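Local structure of tubulin-like protein CetZ2 (Haloferax volcanii, 4B45) at residues A[159-164]-A[221-226]; A[215-220]-A[313-318]; A[259-264]-A[290-295]. The protein binds GTP as a tubulin-like cytoskeletal protein of archaea and is involved in the control of cell shape. All coordinates share one frame; numbering follows the deposited sequence.

How the interactions relate
The three contacts run across one mixed sheet. Interaction 1 joins strand 159-164 of the GTPase part to strand 222-231. Interaction 2 packs the end of helix 210-217 on strand 309-319, the next strand over. Interaction 3 lies one strand further, where 263-272 begins, with the end of helix 279-293. The centres of interactions 1 and 2 are about 9 Å apart, those of 2 and 3 about 11 Å, and those of 1 and 3 about 14 Å. Along the chain, the segments of interactions 1 and 2 alternate, and interaction 3 falls between the segments of interaction 2. Together they trace a path from the nucleotide-binding part into the C-terminal domain.

Interaction 1. Residues A[159-164]-A[221-226]; sequences AVLLVD and GIAALG
Val160 and Ala223 share the shortest bond between strands 159-164 and 222-231. Ala223 N donates to Val160 O at 2.7 Å. Two more backbone bonds complete the parallel pairing. Val160 N gives to Gly221 O at 3.0 Å. Leu162 N gives to Ala223 O, also at 3.0 Å. Val160 thus brackets Ile222 with its N and O, and Ala223 brackets Leu161 in the same way.

The side chains pack tightly next to this short paired region. At Leu161 the second torsion (chi2 56°) brings CD1 to the other strand, 3.6 Å from Ala223 O and 3.9 Å from Leu225 CB. On the opposite face of the sheet from Leu161, Leu162 and Ile222 cross obliquely. The methyl CD1 of Leu162 sits against two atoms of Ile222, CG2 at 3.7 Å and CD1 at 3.8 Å.

Further along, the contact is loose. The strand segments are 47° apart, so Val163 and Asp164 do not reach the partner strand. Ser256 serves both strands where they part: its OG bonds to Leu162 O and Leu225 N. The solvent side is at the start of the pairing, where Gly221 and Ile222 are partly exposed.

The contact joins the sheet of the tubulin/FtsZ-type GTPase domain to the first strand of the C-terminal domain. The side chain of Leu162 is about 11 Å from the bound nucleotide. Strand 127-133 bonds to the other edge of 159-164. Helix 175-196 packs on Leu161 and Leu225, while helix 140-156 packs on Val160 and Leu162.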
loop_
_atom_site.group_PDB
_atom_site.type_symbol
_atom_site.label_atom_id
_atom_site.label_comp_id
_atom_site.label_asym_id
_atom_site.label_seq_id
_atom_site.Cartn_x
_atom_site.Cartn_y
_atom_site.Cartn_z
ATOM N N ALA A 159 -8.226 1.995 -7.230
ATOM C CA ALA A 159 -8.181 2.532 -5.877
ATOM C C ALA A 159 -6.775 2.989 -5.524
ATOM O O ALA A 159 -5.785 2.537 -6.106
ATOM C CB ALA A 159 -8.683 1.515 -4.847
ATOM N N VAL A 160 -6.704 3.889 -4.553
ATOM C CA VAL A 160 -5.439 4.393 -4.067
ATOM C C VAL A 160 -5.267 4.023 -2.598
ATOM O O VAL A 160 -5.883 4.621 -1.726
ATOM C CB VAL A 160 -5.354 5.925 -4.264
ATOM C CG1 VAL A 160 -4.006 6.468 -3.764
ATOM C CG2 VAL A 160 -5.544 6.258 -5.733
ATOM N N LEU A 161 -4.424 3.030 -2.331
ATOM C CA LEU A 161 -4.086 2.661 -0.967
ATOM C C LEU A 161 -3.000 3.625 -0.456
ATOM O O LEU A 161 -1.894 3.685 -0.998
ATOM C CB LEU A 161 -3.611 1.202 -0.931
ATOM C CG LEU A 161 -3.014 0.648 0.367
ATOM C CD1 LEU A 161 -3.984 0.806 1.519
ATOM C CD2 LEU A 161 -2.570 -0.829 0.198
ATOM N N LEU A 162 -3.317 4.393 0.576
ATOM C CA LEU A 162 -2.411 5.446 1.024
ATOM C C LEU A 162 -1.565 5.053 2.217
ATOM O O LEU A 162 -2.056 4.469 3.185
ATOM C CB LEU A 162 -3.186 6.716 1.375
ATOM C CG LEU A 162 -3.664 7.632 0.248
ATOM C CD1 LEU A 162 -4.353 8.872 0.843
ATOM C CD2 LEU A 162 -2.493 8.033 -0.658
ATOM N N VAL A 163 -0.289 5.404 2.140
ATOM C CA VAL A 163 0.631 5.290 3.253
ATOM C C VAL A 163 1.028 6.684 3.705
ATOM O O VAL A 163 1.617 7.455 2.938
ATOM C CB VAL A 163 1.922 4.572 2.819
ATOM C CG1 VAL A 163 2.927 4.546 3.965
ATOM C CG2 VAL A 163 1.609 3.181 2.320
ATOM N N ASP A 164 0.715 7.009 4.950
ATOM C CA ASP A 164 1.152 8.262 5.549
ATOM C C ASP A 164 2.513 8.075 6.246
ATOM O O ASP A 164 2.608 7.374 7.257
ATOM C CB ASP A 164 0.081 8.728 6.538
ATOM C CG ASP A 164 0.407 10.060 7.189
ATOM O OD1 ASP A 164 1.346 10.764 6.745
ATOM O OD2 ASP A 164 -0.303 10.412 8.155
ATOM N N GLY A 221 -11.540 5.211 -4.952
ATOM C CA GLY A 221 -11.058 6.269 -4.083
ATOM C C GLY A 221 -9.994 5.795 -3.120
ATOM O O GLY A 221 -9.286 4.825 -3.386
ATOM N N ILE A 222 -9.899 6.467 -1.979
ATOM C CA ILE A 222 -8.812 6.213 -1.046
ATOM C C ILE A 222 -9.040 4.965 -0.208
ATOM O O ILE A 222 -10.146 4.720 0.280
ATOM C CB ILE A 222 -8.573 7.437 -0.135
ATOM C CG1 ILE A 222 -7.983 8.582 -0.954
ATOM C CG2 ILE A 222 -7.628 7.095 0.988
ATOM C CD1 ILE A 222 -7.913 9.879 -0.201
ATOM N N ALA A 223 -7.990 4.163 -0.047
ATOM C CA ALA A 223 -8.073 3.025 0.855
ATOM C C ALA A 223 -6.992 3.083 1.929
ATOM O O ALA A 223 -5.964 3.776 1.772
ATOM C CB ALA A 223 -8.015 1.711 0.081
ATOM N N ALA A 224 -7.238 2.377 3.033
ATOM C CA ALA A 224 -6.258 2.294 4.108
ATOM C C ALA A 224 -6.119 0.862 4.571
ATOM O O ALA A 224 -7.032 0.042 4.403
ATOM C CB ALA A 224 -6.633 3.209 5.268
ATOM N N LEU A 225 -4.969 0.542 5.145
ATOM C CA LEU A 225 -4.731 -0.828 5.565
ATOM C C LEU A 225 -4.265 -0.851 7.000
ATOM O O LEU A 225 -3.202 -0.341 7.307
ATOM C CB LEU A 225 -3.706 -1.516 4.661
ATOM C CG LEU A 225 -3.505 -3.009 4.975
ATOM C CD1 LEU A 225 -4.852 -3.772 4.975
ATOM C CD2 LEU A 225 -2.504 -3.690 4.026
ATOM N N GLY A 226 -5.073 -1.437 7.878
ATOM C CA GLY A 226 -4.757 -1.465 9.289
ATOM C C GLY A 226 -4.118 -2.767 9.727
ATOM O O GLY A 226 -4.445 -3.842 9.212
#

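Interaction 2. Residues A[215-220]-A[313-318]; sequences NTLRSG and LVLLGG
Leu315 lays its CD2 methyl over Thr216 and Leu217. The contact is helix-on-sheet packing in the C-terminal domain: the last turn of helix 210-217 rests on strand 309-319. CD2 of Leu315 is 3.7 Å from Thr216 CG2 and 3.8 Å from Leu217 CG. The side chains of Thr216 and Leu315 lie alongside one another, pointing opposite ways, while Leu217 crosses Leu315 at about a right angle. Leu315 has CG anti to the backbone N (chi1 176°), which carries its branch point to 3.9 Å from Thr216 CG2. Thr216 meets Leu315 with CG2 and, less closely, CB; its OG1 is hydrogen-bonded to Glu212 O, one turn back in the helix. Leu217 also touches Ala223, and Leu315 touches Leu225, so strand 222-231 shares this apolar patch.

After the helix the chain makes a type I turn from Leu217 to Gly220, closed by Gly220 N to Leu217 O. The strand comes close here without side chains. A CB on Gly317 would lie 2.3 Å from Thr216 O, which is a clash. Ser219 points toward the strand, but its OG stays 4.1 Å from Gly318 N. A water instead joins the backbones: it lies 2.8 Å from Gly220 O and accepts the N-H of Gly318 at 2.9 Å.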
loop_
_atom_site.group_PDB
_atom_site.type_symbol
_atom_site.label_atom_id
_atom_site.label_comp_id
_atom_site.label_asym_id
_atom_site.label_seq_id
_atom_site.Cartn_x
_atom_site.Cartn_y
_atom_site.Cartn_z
ATOM N N ASN A 215 -13.378 -6.906 -4.157
ATOM C CA ASN A 215 -14.677 -6.312 -3.873
ATOM C C ASN A 215 -14.642 -5.238 -2.779
ATOM O O ASN A 215 -15.471 -4.323 -2.758
ATOM C CB ASN A 215 -15.702 -7.409 -3.595
ATOM C CG ASN A 215 -16.010 -8.212 -4.839
ATOM O OD1 ASN A 215 -15.552 -7.859 -5.935
ATOM N ND2 ASN A 215 -16.783 -9.286 -4.694
ATOM N N THR A 216 -13.670 -5.334 -1.887
ATOM C CA THR A 216 -13.455 -4.282 -0.904
ATOM C C THR A 216 -12.967 -2.985 -1.566
ATOM O O THR A 216 -13.442 -1.890 -1.244
ATOM C CB THR A 216 -12.461 -4.740 0.194
ATOM O OG1 THR A 216 -12.990 -5.900 0.858
ATOM C CG2 THR A 216 -12.241 -3.640 1.222
ATOM N N LEU A 217 -12.031 -3.115 -2.502
ATOM C CA LEU A 217 -11.458 -1.957 -3.189
ATOM C C LEU A 217 -12.304 -1.460 -4.364
ATOM O O LEU A 217 -12.035 -0.390 -4.916
ATOM C CB LEU A 217 -10.052 -2.291 -3.682
ATOM C CG LEU A 217 -9.088 -2.556 -2.528
ATOM C CD1 LEU A 217 -7.759 -3.070 -3.021
ATOM C CD2 LEU A 217 -8.930 -1.273 -1.690
ATOM N N ARG A 218 -13.334 -2.232 -4.717
ATOM C CA ARG A 218 -14.138 -1.992 -5.912
ATOM C C ARG A 218 -14.826 -0.627 -5.932
ATOM O O ARG A 218 -15.053 -0.049 -6.996
ATOM C CB ARG A 218 -15.177 -3.107 -6.057
ATOM C CG ARG A 218 -15.789 -3.228 -7.442
ATOM C CD ARG A 218 -16.490 -4.577 -7.612
ATOM N NE ARG A 218 -17.588 -4.765 -6.665
ATOM C CZ ARG A 218 -18.238 -5.916 -6.497
ATOM N NH1 ARG A 218 -17.891 -6.983 -7.206
ATOM N NH2 ARG A 218 -19.233 -6.009 -5.620
ATOM N N SER A 219 -15.158 -0.120 -4.752
ATOM C CA SER A 219 -15.806 1.178 -4.622
ATOM C C SER A 219 -14.933 2.340 -5.121
ATOM O O SER A 219 -15.448 3.382 -5.539
ATOM C CB SER A 219 -16.195 1.404 -3.162
ATOM O OG SER A 219 -15.234 0.825 -2.295
ATOM N N GLY A 220 -13.616 2.168 -5.074
ATOM C CA GLY A 220 -12.716 3.201 -5.552
ATOM C C GLY A 220 -12.281 4.206 -4.500
ATOM O O GLY A 220 -12.582 4.078 -3.304
ATOM N N LEU A 313 -5.855 -7.813 10.311
ATOM C CA LEU A 313 -5.411 -7.043 9.177
ATOM C C LEU A 313 -6.701 -6.548 8.568
ATOM O O LEU A 313 -7.519 -7.351 8.113
ATOM C CB LEU A 313 -4.676 -7.960 8.217
ATOM C CG LEU A 313 -3.996 -7.395 6.981
ATOM C CD1 LEU A 313 -2.753 -6.593 7.382
ATOM C CD2 LEU A 313 -3.629 -8.549 6.056
ATOM N N VAL A 314 -6.921 -5.239 8.616
ATOM C CA VAL A 314 -8.178 -4.668 8.135
ATOM C C VAL A 314 -7.989 -3.694 6.980
ATOM O O VAL A 314 -7.414 -2.628 7.158
ATOM C CB VAL A 314 -8.914 -3.930 9.251
ATOM C CG1 VAL A 314 -10.188 -3.323 8.709
ATOM C CG2 VAL A 314 -9.231 -4.895 10.405
ATOM N N LEU A 315 -8.500 -4.064 5.806
ATOM C CA LEU A 315 -8.483 -3.204 4.629
ATOM C C LEU A 315 -9.751 -2.375 4.622
ATOM O O LEU A 315 -10.846 -2.916 4.765
ATOM C CB LEU A 315 -8.409 -4.052 3.347
ATOM C CG LEU A 315 -8.472 -3.283 2.017
ATOM C CD1 LEU A 315 -7.277 -2.322 1.865
ATOM C CD2 LEU A 315 -8.587 -4.228 0.803
ATOM N N LEU A 316 -9.605 -1.060 4.487
ATOM C CA LEU A 316 -10.754 -0.167 4.422
ATOM C C LEU A 316 -10.801 0.497 3.061
ATOM O O LEU A 316 -9.869 1.206 2.680
ATOM C CB LEU A 316 -10.654 0.897 5.509
ATOM C CG LEU A 316 -10.522 0.343 6.930
ATOM C CD1 LEU A 316 -9.675 1.245 7.785
ATOM C CD2 LEU A 316 -11.899 0.173 7.546
ATOM N N GLY A 317 -11.888 0.287 2.332
ATOM C CA GLY A 317 -11.996 0.838 0.993
ATOM C C GLY A 317 -12.968 1.994 0.982
ATOM O O GLY A 317 -13.920 2.010 1.763
ATOM N N GLY A 318 -12.726 2.974 0.116
ATOM C CA GLY A 318 -13.594 4.143 0.034
ATOM C C GLY A 318 -13.594 4.960 1.309
ATOM O O GLY A 318 -14.647 5.273 1.861
HETATM O O HOH W 1 -10.883 2.293 -2.064
#

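Interaction 3. Residues A[259-264]-A[290-295]; sequences DASDAD and EDETGS
The C-terminal end of helix 279-293 meets the turn that leads into strand 263-272, where Ser261 touches Glu292. Ser261 OG donates to Glu292 OE2 at 3.1 Å. The hydroxyl comes to the anti side of the carboxylate, 18° out of its plane. The glutamate chain bends at chi2 (57°), which places CD 3.8 Å from Ser261 OG. Leu252 of helix 240-252 touches both side chains. An alanine in place of Glu292 would probably leave Ser261 OG without this acceptor and free the hydroxyl to turn.

Thr293 is the buried residue of the helix end. Its CG2 methyl presses on Ser261 O at 3.3 Å. The OG1 faces elsewhere: it is hydrogen-bonded to Val289 O and also accepts from Ser295 N at 3.1 Å, which makes an ST turn. Gly294, the first residue past the helix, has positive phi and lies within that turn.

The contact belongs to the beta-alpha-beta unit made of strand 263-272, helix 279-293 and strand 298-304. It brings the start of the first strand beside the end of the helix. Leu316 of neighbouring strand 309-319 touches both Ala263 and Thr293. Two backbone carbonyls face the same water, which is 2.7 Å from Ala263 O and from Thr293 O.

Beyond the helix, Ser295 turns its OG anti to the backbone N and donates to Asp264 O at 2.7 Å. The hydroxyl sits above that carbonyl plane, and the same OG is hydrogen-bonded to Gln297 N.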
loop_
_atom_site.group_PDB
_atom_site.type_symbol
_atom_site.label_atom_id
_atom_site.label_comp_id
_atom_site.label_asym_id
_atom_site.label_seq_id
_atom_site.Cartn_x
_atom_site.Cartn_y
_atom_site.Cartn_z
ATOM N N ASP A 259 -7.042 8.152 10.896
ATOM C CA ASP A 259 -8.454 8.547 10.874
ATOM C C ASP A 259 -9.190 8.025 9.627
ATOM O O ASP A 259 -9.894 8.772 8.949
ATOM C CB ASP A 259 -8.600 10.073 11.014
ATOM C CG ASP A 259 -10.019 10.498 11.372
ATOM O OD1 ASP A 259 -10.731 9.707 12.029
ATOM O OD2 ASP A 259 -10.424 11.625 11.001
ATOM N N ALA A 260 -9.049 6.732 9.351
ATOM C CA ALA A 260 -9.660 6.130 8.165
ATOM C C ALA A 260 -10.885 5.262 8.464
ATOM O O ALA A 260 -11.241 4.409 7.648
ATOM C CB ALA A 260 -8.624 5.301 7.416
ATOM N N SER A 261 -11.533 5.481 9.609
ATOM C CA SER A 261 -12.682 4.658 10.024
ATOM C C SER A 261 -13.883 4.750 9.099
ATOM O O SER A 261 -14.514 3.749 8.798
ATOM C CB SER A 261 -13.155 5.029 11.433
ATOM O OG SER A 261 -12.525 4.230 12.409
ATOM N N ASP A 262 -14.216 5.965 8.683
ATOM C CA ASP A 262 -15.420 6.195 7.901
ATOM C C ASP A 262 -15.264 5.661 6.473
ATOM O O ASP A 262 -14.923 6.403 5.559
ATOM C CB ASP A 262 -15.750 7.685 7.906
ATOM C CG ASP A 262 -17.050 8.001 7.213
ATOM O OD1 ASP A 262 -17.752 7.053 6.803
ATOM O OD2 ASP A 262 -17.371 9.205 7.082
ATOM N N ALA A 263 -15.531 4.374 6.285
ATOM C CA ALA A 263 -15.271 3.745 4.996
ATOM C C ALA A 263 -16.495 3.071 4.385
ATOM O O ALA A 263 -17.418 2.652 5.084
ATOM C CB ALA A 263 -14.128 2.758 5.119
ATOM N N ASP A 264 -16.485 2.970 3.066
ATOM C CA ASP A 264 -17.589 2.380 2.337
ATOM C C ASP A 264 -17.543 0.853 2.419
ATOM O O ASP A 264 -18.576 0.192 2.413
ATOM C CB ASP A 264 -17.561 2.854 0.873
ATOM C CG ASP A 264 -18.649 2.211 0.029
ATOM O OD1 ASP A 264 -19.831 2.594 0.182
ATOM O OD2 ASP A 264 -18.325 1.321 -0.788
ATOM N N GLU A 290 -18.227 -3.306 11.620
ATOM C CA GLU A 290 -19.431 -2.846 10.947
ATOM C C GLU A 290 -20.085 -1.664 11.672
ATOM O O GLU A 290 -20.582 -0.741 11.030
ATOM C CB GLU A 290 -20.426 -4.002 10.775
ATOM C CG GLU A 290 -21.756 -3.588 10.159
ATOM C CD GLU A 290 -22.678 -4.767 9.909
ATOM O OE1 GLU A 290 -23.276 -5.275 10.882
ATOM O OE2 GLU A 290 -22.801 -5.191 8.740
ATOM N N ASP A 291 -20.079 -1.691 13.007
ATOM C CA ASP A 291 -20.650 -0.604 13.800
ATOM C C ASP A 291 -19.779 0.639 13.760
ATOM O O ASP A 291 -20.283 1.761 13.748
ATOM C CB ASP A 291 -20.843 -1.013 15.269
ATOM C CG ASP A 291 -21.883 -2.111 15.450
ATOM O OD1 ASP A 291 -22.741 -2.314 14.554
ATOM O OD2 ASP A 291 -21.844 -2.770 16.513
ATOM N N GLU A 292 -18.467 0.440 13.768
ATOM C CA GLU A 292 -17.524 1.554 13.780
ATOM C C GLU A 292 -17.421 2.272 12.433
ATOM O O GLU A 292 -17.344 3.492 12.394
ATOM C CB GLU A 292 -16.138 1.077 14.231
ATOM C CG GLU A 292 -15.035 2.115 14.108
ATOM C CD GLU A 292 -15.319 3.393 14.868
ATOM O OE1 GLU A 292 -15.993 3.342 15.923
ATOM O OE2 GLU A 292 -14.865 4.457 14.401
ATOM N N THR A 293 -17.426 1.523 11.332
ATOM C CA THR A 293 -17.292 2.136 10.006
ATOM C C THR A 293 -18.619 2.658 9.438
ATOM O O THR A 293 -18.641 3.562 8.611
ATOM C CB THR A 293 -16.691 1.147 8.990
ATOM O OG1 THR A 293 -17.569 0.020 8.833
ATOM C CG2 THR A 293 -15.323 0.660 9.451
ATOM N N GLY A 294 -19.725 2.071 9.864
ATOM C CA GLY A 294 -21.012 2.371 9.259
ATOM C C GLY A 294 -21.183 1.695 7.905
ATOM O O GLY A 294 -22.200 1.886 7.235
ATOM N N SER A 295 -20.194 0.893 7.507
ATOM C CA SER A 295 -20.212 0.233 6.204
ATOM C C SER A 295 -21.248 -0.891 6.120
ATOM O O SER A 295 -21.400 -1.673 7.060
ATOM C CB SER A 295 -18.826 -0.323 5.871
ATOM O OG SER A 295 -18.895 -1.188 4.749
HETATM O O HOH W 2 -19.455 4.168 6.080
#